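Long-range contacts in tube-forming protein in Mycobacterial Envelpe, TiME (PDB 7CU9), which probably forms a tube-like secretion channel across the mycobacterial outer envelope, through which proteins may be transported: residues 58-63 with 87-92; 80-85 with 165-170; 112-117 with 126-131. All coordinates share one frame; numbering follows the deposited sequence.

Three contacts sample one antiparallel sheet, within a single PknH-like extracellular domain, and together they illustrate how local and long-range strand pairing build one sheet. Interactions 1 and 2 share strand 77-89 and lie on opposite sides of the chain's centre, their own centres about 24 Å apart; their segments alternate along the chain, and they meet where the Phe58 ring packs on Ala85. Interaction 3, a local hairpin, is nested inside the loop closed by interaction 2, with centres about 16 Å apart and nearest atoms about 5 Å apart. Interactions 1 and 3 are in series, about 28 Å between centres.

Interaction 1. Residues 58-63 with 87-92; sequences FNDPDL and GVFATV
Leu63 lays its CD1 methyl over one face of the Phe89 ring, a CH-pi contact with CD1 3.9 Å from the ring centroid and displaced toward the rim. At the edge of the same ring lies Asp60 CB, and the Phe58 side chain crosses that of Phe89 at about a right angle, with Phe58 CD1 4.1 Å from Phe89 CZ. Gly87 has no CB, and the Phe58 ring lies directly against its backbone, Phe58 CE1 being 3.6 Å from Gly87 N. One backbone bond joins the turn to the residue just past the strand: Ala90 N donates to Asp62 O at 2.8 Å, while Phe89 CA makes a CA-H...O contact with the same oxygen. Behind this shell, Asp60 OD2 accepts from Asp62 N at 3.0 Å, met from above the carboxylate plane. A water bridges Thr91 OG1 and, weakly, Asp62 OD2. Helix 92-103 packs its Ala94, Ala95 and Ala98 on Phe89, and Thr91 caps its first turn through Ala94 N. The turn before strand 63-72 is a type I beta turn from Asp60 to Leu63, combined with an Asx turn, leading into the antiparallel non-hydrogen-bonded pair of Leu63 with Phe89 of strand 77-89.

Interaction 2. Residues 80-85 with 165-170; sequences HLVKQA and AKVCQS
A water is gripped by three groups where the strands part: it lies 2.5 Å from His80 ND1, and it donates to Gln169 OE1 at 2.7 Å and, at greater length, to Cys168 O. Both the water and Gln169 OE1 lie at the edge of the imidazole, in its plane, while the amide plane of Gln169 is turned 89° from the ring. On the same amide, Gln169 NE2 hydrogen-bonds Ala64 O of the second subunit. From here the strands run antiparallel. Leu81 and Cys168 form a hydrogen-bonded pair, in which Cys168 N reaches Leu81 O at 2.8 Å, and Lys83 with Lys166 forms the next. On the face of these four residues, Lys166 bends at chi3 (80°) and its CE touches Leu81 CD2 at 3.7 Å and Lys83 CB at 3.8 Å. The two ammonium groups lie near each other, NZ of Lys83 4.9 Å from NZ of Lys166, but Asp51 forms a salt bridge with each and probably offsets their repulsion. Cys168 is tied by a disulfide to Cys151. The other face carries Val82 and Val167, their CG2 methyls 4.2 Å apart. Helix 174-185 covers this face through Leu180 and Val177, and helix 15-22 adds Val18 and Val22; strand 63-72 flanks 77-89, and strand 150-158 flanks 161-169.

Interaction 3. Residues 112-117 with 126-131; sequences QTTAMH and WTFTGG
This beta hairpin of strands 113-118 and 123-129 is tied by both backbone and side-chain bonds. On one face Thr113 and Thr127 form a pair without backbone hydrogen bonds between them, but their hydroxyls hydrogen-bond to each other, OG1 of Thr113 2.7 Å from OG1 of Thr127, and either could be the donor. Next to them Thr114 and Trp126 form a hydrogen-bonded pair, with both Thr114 N to Trp126 O and Trp126 N to Thr114 O at 3.0 Å. Near the hairpin's open end Phe128 N donates to Gln112 O at 2.9 Å in an almost straight bond (174°), and that oxygen also lies at the edge of the Phe128 ring, in its plane. On the side of the sheet that carries Thr114 and Trp126, Met116 SD approaches the indole obliquely, 3.5 Å from Trp126 CD1, a Met-aromatic contact. Thr114 CG2 touches Phe128 CE1 at 3.8 Å. The indole NE1 is bonded to Glu124, and Thr114 OG1 accepts from Asn43 N. Strand 137-144 lies alongside 123-129, where Lys142 forms a cation-pi contact with Trp126 and packs against Met116 and Phe128. Beyond strand 113-118, the short strand 39-41 supplies Phe39 beside Met116 and Val41 beside Thr114.

Interaction 1. Residues 58-63 with 87-92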
loop_
_atom_site.group_PDB
_atom_site.type_symbol
_atom_site.label_atom_id
_atom_site.label_comp_id
_atom_site.label_asym_id
_atom_site.label_seq_id
_atom_site.Cartn_x
_atom_site.Cartn_y
_atom_site.Cartn_z
ATOM N N PHE B 58 -0.265 -17.856 -22.863
ATOM C CA PHE B 58 0.918 -17.306 -23.585
ATOM C C PHE B 58 1.486 -18.291 -24.605
ATOM O O PHE B 58 1.876 -17.833 -25.687
ATOM C CB PHE B 58 2.007 -16.881 -22.606
ATOM C CG PHE B 58 1.723 -15.556 -21.961
ATOM C CD1 PHE B 58 2.055 -14.373 -22.598
ATOM C CD2 PHE B 58 1.084 -15.490 -20.732
ATOM C CE1 PHE B 58 1.790 -13.150 -22.005
ATOM C CE2 PHE B 58 0.810 -14.265 -20.146
ATOM C CZ PHE B 58 1.175 -13.099 -20.776
ATOM N N ASN B 59 1.571 -19.579 -24.283
ATOM C CA ASN B 59 2.217 -20.553 -25.202
ATOM C C ASN B 59 1.423 -20.598 -26.503
ATOM O O ASN B 59 0.183 -20.722 -26.474
ATOM C CB ASN B 59 2.408 -21.925 -24.559
ATOM C CG ASN B 59 3.582 -21.946 -23.605
ATOM O OD1 ASN B 59 4.580 -21.254 -23.819
ATOM N ND2 ASN B 59 3.496 -22.762 -22.570
ATOM N N ASP B 60 2.127 -20.485 -27.625
ATOM C CA ASP B 60 1.499 -20.235 -28.939
ATOM C C ASP B 60 2.577 -20.337 -30.005
ATOM O O ASP B 60 3.718 -19.978 -29.739
ATOM C CB ASP B 60 0.874 -18.841 -28.972
ATOM C CG ASP B 60 -0.019 -18.616 -30.173
ATOM O OD1 ASP B 60 -1.105 -19.230 -30.212
ATOM O OD2 ASP B 60 0.381 -17.845 -31.063
ATOM N N PRO B 61 2.254 -20.792 -31.233
ATOM C CA PRO B 61 3.235 -20.782 -32.313
ATOM C C PRO B 61 3.856 -19.398 -32.533
ATOM O O PRO B 61 4.991 -19.352 -32.953
ATOM C CB PRO B 61 2.419 -21.251 -33.522
ATOM C CG PRO B 61 1.377 -22.149 -32.906
ATOM C CD PRO B 61 0.991 -21.436 -31.630
ATOM N N ASP B 62 3.127 -18.316 -32.230
ATOM C CA ASP B 62 3.573 -16.932 -32.530
ATOM C C ASP B 62 4.110 -16.224 -31.284
ATOM O O ASP B 62 4.376 -15.019 -31.382
ATOM C CB ASP B 62 2.457 -16.152 -33.222
ATOM C CG ASP B 62 2.282 -16.613 -34.659
ATOM O OD1 ASP B 62 3.313 -16.768 -35.356
ATOM O OD2 ASP B 62 1.124 -16.839 -35.072
ATOM N N LEU B 63 4.318 -16.926 -30.170
ATOM C CA LEU B 63 5.018 -16.317 -29.009
ATOM C C LEU B 63 6.505 -16.185 -29.355
ATOM O O LEU B 63 7.182 -17.220 -29.533
ATOM C CB LEU B 63 4.810 -17.150 -27.745
ATOM C CG LEU B 63 5.434 -16.550 -26.484
ATOM C CD1 LEU B 63 4.750 -15.244 -26.099
ATOM C CD2 LEU B 63 5.390 -17.548 -25.337
ATOM N N GLY B 87 4.580 -11.034 -22.662
ATOM C CA GLY B 87 4.729 -11.857 -23.870
ATOM C C GLY B 87 4.757 -10.987 -25.104
ATOM O O GLY B 87 3.841 -10.165 -25.280
ATOM N N VAL B 88 5.770 -11.161 -25.949
ATOM C CA VAL B 88 5.839 -10.488 -27.274
ATOM C C VAL B 88 5.496 -11.533 -28.327
ATOM O O VAL B 88 6.144 -12.598 -28.344
ATOM C CB VAL B 88 7.212 -9.855 -27.541
ATOM C CG1 VAL B 88 7.260 -9.205 -28.917
ATOM C CG2 VAL B 88 7.592 -8.867 -26.454
ATOM N N PHE B 89 4.509 -11.236 -29.160
ATOM C CA PHE B 89 4.043 -12.134 -30.238
ATOM C C PHE B 89 4.539 -11.618 -31.587
ATOM O O PHE B 89 4.821 -10.428 -31.727
ATOM C CB PHE B 89 2.523 -12.252 -30.185
ATOM C CG PHE B 89 2.041 -12.922 -28.924
ATOM C CD1 PHE B 89 1.896 -12.196 -27.752
ATOM C CD2 PHE B 89 1.774 -14.283 -28.899
ATOM C CE1 PHE B 89 1.467 -12.815 -26.589
ATOM C CE2 PHE B 89 1.347 -14.902 -27.734
ATOM C CZ PHE B 89 1.191 -14.166 -26.582
ATOM N N ALA B 90 4.633 -12.510 -32.568
ATOM C CA ALA B 90 5.109 -12.162 -33.926
ATOM C C ALA B 90 4.139 -11.185 -34.598
ATOM O O ALA B 90 4.575 -10.412 -35.470
ATOM C CB ALA B 90 5.283 -13.412 -34.743
ATOM N N THR B 91 2.856 -11.215 -34.229
ATOM C CA THR B 91 1.805 -10.390 -34.873
ATOM C C THR B 91 0.883 -9.784 -33.819
ATOM O O THR B 91 0.741 -10.362 -32.732
ATOM C CB THR B 91 0.969 -11.207 -35.865
ATOM O OG1 THR B 91 0.205 -12.169 -35.141
ATOM C CG2 THR B 91 1.818 -11.917 -36.893
ATOM N N VAL B 92 0.267 -8.662 -34.164
ATOM C CA VAL B 92 -0.751 -8.006 -33.293
ATOM C C VAL B 92 -1.949 -8.952 -33.135
ATOM O O VAL B 92 -2.475 -9.034 -32.006
ATOM C CB VAL B 92 -1.150 -6.612 -33.816
ATOM C CG1 VAL B 92 0.038 -5.664 -33.809
ATOM C CG2 VAL B 92 -1.789 -6.659 -35.196
HETATM O O HOH W 1 -0.701 -14.333 -36.358
#

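Interaction 2. Residues 80-85 with 165-170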
loop_
_atom_site.group_PDB
_atom_site.type_symbol
_atom_site.label_atom_id
_atom_site.label_comp_id
_atom_site.label_asym_id
_atom_site.label_seq_id
_atom_site.Cartn_x
_atom_site.Cartn_y
_atom_site.Cartn_z
ATOM N N HIS B 80 3.381 -8.125 1.024
ATOM C CA HIS B 80 3.220 -7.613 -0.362
ATOM C C HIS B 80 3.759 -8.693 -1.298
ATOM O O HIS B 80 4.882 -9.181 -1.047
ATOM C CB HIS B 80 3.907 -6.247 -0.551
ATOM C CG HIS B 80 3.268 -5.126 0.205
ATOM N ND1 HIS B 80 2.304 -4.316 -0.350
ATOM C CD2 HIS B 80 3.467 -4.664 1.462
ATOM C CE1 HIS B 80 1.931 -3.407 0.532
ATOM N NE2 HIS B 80 2.635 -3.603 1.653
ATOM N N LEU B 81 2.964 -9.102 -2.291
ATOM C CA LEU B 81 3.419 -9.982 -3.392
ATOM C C LEU B 81 3.024 -9.316 -4.707
ATOM O O LEU B 81 1.872 -8.854 -4.831
ATOM C CB LEU B 81 2.824 -11.387 -3.277
ATOM C CG LEU B 81 3.278 -12.366 -4.362
ATOM C CD1 LEU B 81 3.351 -13.790 -3.837
ATOM C CD2 LEU B 81 2.371 -12.299 -5.584
ATOM N N VAL B 82 3.968 -9.254 -5.639
ATOM C CA VAL B 82 3.783 -8.581 -6.949
ATOM C C VAL B 82 4.279 -9.533 -8.032
ATOM O O VAL B 82 5.405 -10.043 -7.918
ATOM C CB VAL B 82 4.512 -7.230 -6.998
ATOM C CG1 VAL B 82 4.389 -6.573 -8.363
ATOM C CG2 VAL B 82 4.009 -6.305 -5.903
ATOM N N LYS B 83 3.468 -9.753 -9.057
ATOM C CA LYS B 83 3.854 -10.635 -10.176
ATOM C C LYS B 83 3.673 -9.866 -11.483
ATOM O O LYS B 83 2.756 -9.034 -11.591
ATOM C CB LYS B 83 3.053 -11.937 -10.126
ATOM C CG LYS B 83 3.565 -13.049 -11.028
ATOM C CD LYS B 83 2.875 -14.346 -10.737
ATOM C CE LYS B 83 3.327 -15.488 -11.612
ATOM N NZ LYS B 83 2.769 -16.774 -11.137
ATOM N N GLN B 84 4.554 -10.145 -12.432
ATOM C CA GLN B 84 4.545 -9.543 -13.784
ATOM C C GLN B 84 4.761 -10.645 -14.817
ATOM O O GLN B 84 5.546 -11.571 -14.545
ATOM C CB GLN B 84 5.678 -8.536 -13.913
ATOM C CG GLN B 84 5.557 -7.351 -12.979
ATOM C CD GLN B 84 6.841 -6.566 -13.015
ATOM O OE1 GLN B 84 7.134 -5.860 -13.976
ATOM N NE2 GLN B 84 7.647 -6.731 -11.979
ATOM N N ALA B 85 4.107 -10.531 -15.968
ATOM C CA ALA B 85 4.338 -11.421 -17.124
ATOM C C ALA B 85 4.230 -10.582 -18.390
ATOM O O ALA B 85 3.279 -9.798 -18.502
ATOM C CB ALA B 85 3.356 -12.564 -17.130
ATOM N N ALA B 165 -0.080 -7.891 -14.791
ATOM C CA ALA B 165 0.499 -7.547 -13.482
ATOM C C ALA B 165 -0.527 -7.855 -12.403
ATOM O O ALA B 165 -1.737 -7.778 -12.665
ATOM C CB ALA B 165 0.931 -6.108 -13.459
ATOM N N LYS B 166 -0.023 -8.216 -11.230
ATOM C CA LYS B 166 -0.831 -8.616 -10.063
ATOM C C LYS B 166 -0.162 -8.017 -8.831
ATOM O O LYS B 166 1.053 -8.212 -8.671
ATOM C CB LYS B 166 -0.906 -10.143 -10.005
ATOM C CG LYS B 166 -1.594 -10.733 -8.786
ATOM C CD LYS B 166 -1.511 -12.240 -8.752
ATOM C CE LYS B 166 -0.174 -12.742 -8.248
ATOM N NZ LYS B 166 -0.124 -14.220 -8.185
ATOM N N VAL B 167 -0.925 -7.291 -8.021
ATOM C CA VAL B 167 -0.453 -6.755 -6.715
ATOM C C VAL B 167 -1.366 -7.323 -5.631
ATOM O O VAL B 167 -2.578 -7.066 -5.693
ATOM C CB VAL B 167 -0.418 -5.220 -6.700
ATOM C CG1 VAL B 167 -0.103 -4.697 -5.308
ATOM C CG2 VAL B 167 0.580 -4.678 -7.717
ATOM N N CYS B 168 -0.780 -8.088 -4.708
ATOM C CA CYS B 168 -1.481 -8.775 -3.598
ATOM C C CYS B 168 -1.085 -8.098 -2.287
ATOM O O CYS B 168 0.116 -7.859 -2.069
ATOM C CB CYS B 168 -1.114 -10.249 -3.528
ATOM S SG CYS B 168 -1.563 -11.202 -5.004
ATOM N N GLN B 169 -2.071 -7.794 -1.452
ATOM C CA GLN B 169 -1.870 -7.073 -0.177
ATOM C C GLN B 169 -3.217 -6.940 0.520
ATOM O O GLN B 169 -4.256 -7.146 -0.120
ATOM C CB GLN B 169 -1.277 -5.681 -0.411
ATOM C CG GLN B 169 -1.994 -4.875 -1.488
ATOM C CD GLN B 169 -1.517 -3.443 -1.542
ATOM O OE1 GLN B 169 -0.500 -3.129 -2.150
ATOM N NE2 GLN B 169 -2.259 -2.557 -0.898
ATOM N N SER B 170 -3.199 -6.571 1.797
ATOM C CA SER B 170 -4.400 -6.013 2.448
ATOM C C SER B 170 -4.719 -4.661 1.792
ATOM O O SER B 170 -3.947 -4.208 0.911
ATOM C CB SER B 170 -4.204 -5.917 3.934
ATOM O OG SER B 170 -3.106 -5.083 4.241
HETATM O O HOH W 2 1.429 -4.990 -2.612
#

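Interaction 3. Residues 112-117 with 126-131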
loop_
_atom_site.group_PDB
_atom_site.type_symbol
_atom_site.label_atom_id
_atom_site.label_comp_id
_atom_site.label_asym_id
_atom_site.label_seq_id
_atom_site.Cartn_x
_atom_site.Cartn_y
_atom_site.Cartn_z
ATOM N N GLN B 112 -17.804 -15.951 -8.260
ATOM C CA GLN B 112 -17.513 -17.339 -7.828
ATOM C C GLN B 112 -16.434 -17.354 -6.744
ATOM O O GLN B 112 -15.466 -16.565 -6.819
ATOM C CB GLN B 112 -17.075 -18.208 -9.009
ATOM C CG GLN B 112 -18.175 -18.400 -10.042
ATOM C CD GLN B 112 -19.391 -19.064 -9.443
ATOM O OE1 GLN B 112 -19.295 -20.125 -8.838
ATOM N NE2 GLN B 112 -20.540 -18.431 -9.593
ATOM N N THR B 113 -16.609 -18.245 -5.775
ATOM C CA THR B 113 -15.577 -18.652 -4.800
ATOM C C THR B 113 -15.161 -20.071 -5.169
ATOM O O THR B 113 -16.051 -20.901 -5.426
ATOM C CB THR B 113 -16.095 -18.549 -3.363
ATOM O OG1 THR B 113 -16.470 -17.190 -3.139
ATOM C CG2 THR B 113 -15.074 -18.979 -2.334
ATOM N N THR B 114 -13.861 -20.340 -5.225
ATOM C CA THR B 114 -13.348 -21.677 -5.609
ATOM C C THR B 114 -12.022 -21.944 -4.904
ATOM O O THR B 114 -11.347 -20.983 -4.497
ATOM C CB THR B 114 -13.262 -21.814 -7.134
ATOM O OG1 THR B 114 -13.084 -23.195 -7.445
ATOM C CG2 THR B 114 -12.143 -20.996 -7.737
ATOM N N ALA B 115 -11.681 -23.224 -4.769
ATOM C CA ALA B 115 -10.438 -23.690 -4.125
ATOM C C ALA B 115 -9.317 -23.747 -5.164
ATOM O O ALA B 115 -9.562 -24.216 -6.293
ATOM C CB ALA B 115 -10.657 -25.030 -3.468
ATOM N N MET B 116 -8.156 -23.223 -4.782
ATOM C CA MET B 116 -6.886 -23.347 -5.543
ATOM C C MET B 116 -6.023 -24.397 -4.841
ATOM O O MET B 116 -5.748 -24.224 -3.642
ATOM C CB MET B 116 -6.111 -22.026 -5.601
ATOM C CG MET B 116 -6.632 -21.051 -6.633
ATOM S SD MET B 116 -5.633 -19.534 -6.706
ATOM C CE MET B 116 -4.228 -20.088 -7.671
ATOM N N HIS B 117 -5.650 -25.452 -5.564
ATOM C CA HIS B 117 -4.738 -26.516 -5.070
ATOM C C HIS B 117 -3.330 -26.202 -5.574
ATOM O O HIS B 117 -3.117 -26.297 -6.794
ATOM C CB HIS B 117 -5.242 -27.891 -5.512
ATOM C CG HIS B 117 -6.673 -28.111 -5.164
ATOM N ND1 HIS B 117 -7.078 -28.409 -3.879
ATOM C CD2 HIS B 117 -7.792 -28.043 -5.913
ATOM C CE1 HIS B 117 -8.390 -28.528 -3.856
ATOM N NE2 HIS B 117 -8.852 -28.310 -5.089
ATOM N N TRP B 126 -10.426 -18.658 -2.826
ATOM C CA TRP B 126 -10.429 -17.285 -3.386
ATOM C C TRP B 126 -11.812 -16.952 -3.931
ATOM O O TRP B 126 -12.431 -17.825 -4.568
ATOM C CB TRP B 126 -9.360 -17.140 -4.472
ATOM C CG TRP B 126 -7.961 -17.204 -3.949
ATOM C CD1 TRP B 126 -7.193 -18.321 -3.808
ATOM C CD2 TRP B 126 -7.160 -16.102 -3.487
ATOM N NE1 TRP B 126 -5.965 -17.989 -3.303
ATOM C CE2 TRP B 126 -5.915 -16.636 -3.095
ATOM C CE3 TRP B 126 -7.361 -14.722 -3.381
ATOM C CZ2 TRP B 126 -4.883 -15.836 -2.604
ATOM C CZ3 TRP B 126 -6.345 -13.933 -2.889
ATOM C CH2 TRP B 126 -5.123 -14.484 -2.508
ATOM N N THR B 127 -12.244 -15.714 -3.701
ATOM C CA THR B 127 -13.492 -15.125 -4.242
ATOM C C THR B 127 -13.121 -14.138 -5.348
ATOM O O THR B 127 -12.351 -13.189 -5.073
ATOM C CB THR B 127 -14.305 -14.444 -3.140
ATOM O OG1 THR B 127 -14.605 -15.462 -2.184
ATOM C CG2 THR B 127 -15.567 -13.802 -3.666
ATOM N N PHE B 128 -13.666 -14.346 -6.542
ATOM C CA PHE B 128 -13.334 -13.564 -7.755
ATOM C C PHE B 128 -14.413 -12.520 -8.027
ATOM O O PHE B 128 -15.614 -12.840 -7.951
ATOM C CB PHE B 128 -13.169 -14.506 -8.943
ATOM C CG PHE B 128 -11.963 -15.395 -8.819
ATOM C CD1 PHE B 128 -12.032 -16.602 -8.146
ATOM C CD2 PHE B 128 -10.744 -15.006 -9.349
ATOM C CE1 PHE B 128 -10.910 -17.404 -8.012
ATOM C CE2 PHE B 128 -9.624 -15.810 -9.215
ATOM C CZ PHE B 128 -9.706 -17.006 -8.549
ATOM N N THR B 129 -13.983 -11.308 -8.372
ATOM C CA THR B 129 -14.867 -10.209 -8.822
ATOM C C THR B 129 -14.208 -9.505 -10.006
ATOM O O THR B 129 -12.966 -9.485 -10.083
ATOM C CB THR B 129 -15.180 -9.249 -7.670
ATOM O OG1 THR B 129 -13.954 -8.685 -7.213
ATOM C CG2 THR B 129 -15.884 -9.929 -6.518
ATOM N N GLY B 130 -15.015 -8.940 -10.896
ATOM C CA GLY B 130 -14.500 -8.154 -12.028
ATOM C C GLY B 130 -15.595 -7.842 -13.019
ATOM O O GLY B 130 -16.459 -8.717 -13.240
ATOM N N GLY B 131 -15.559 -6.635 -13.584
ATOM C CA GLY B 131 -16.488 -6.201 -14.638
ATOM C C GLY B 131 -16.146 -6.882 -15.956
ATOM O O GLY B 131 -15.148 -7.597 -16.055
#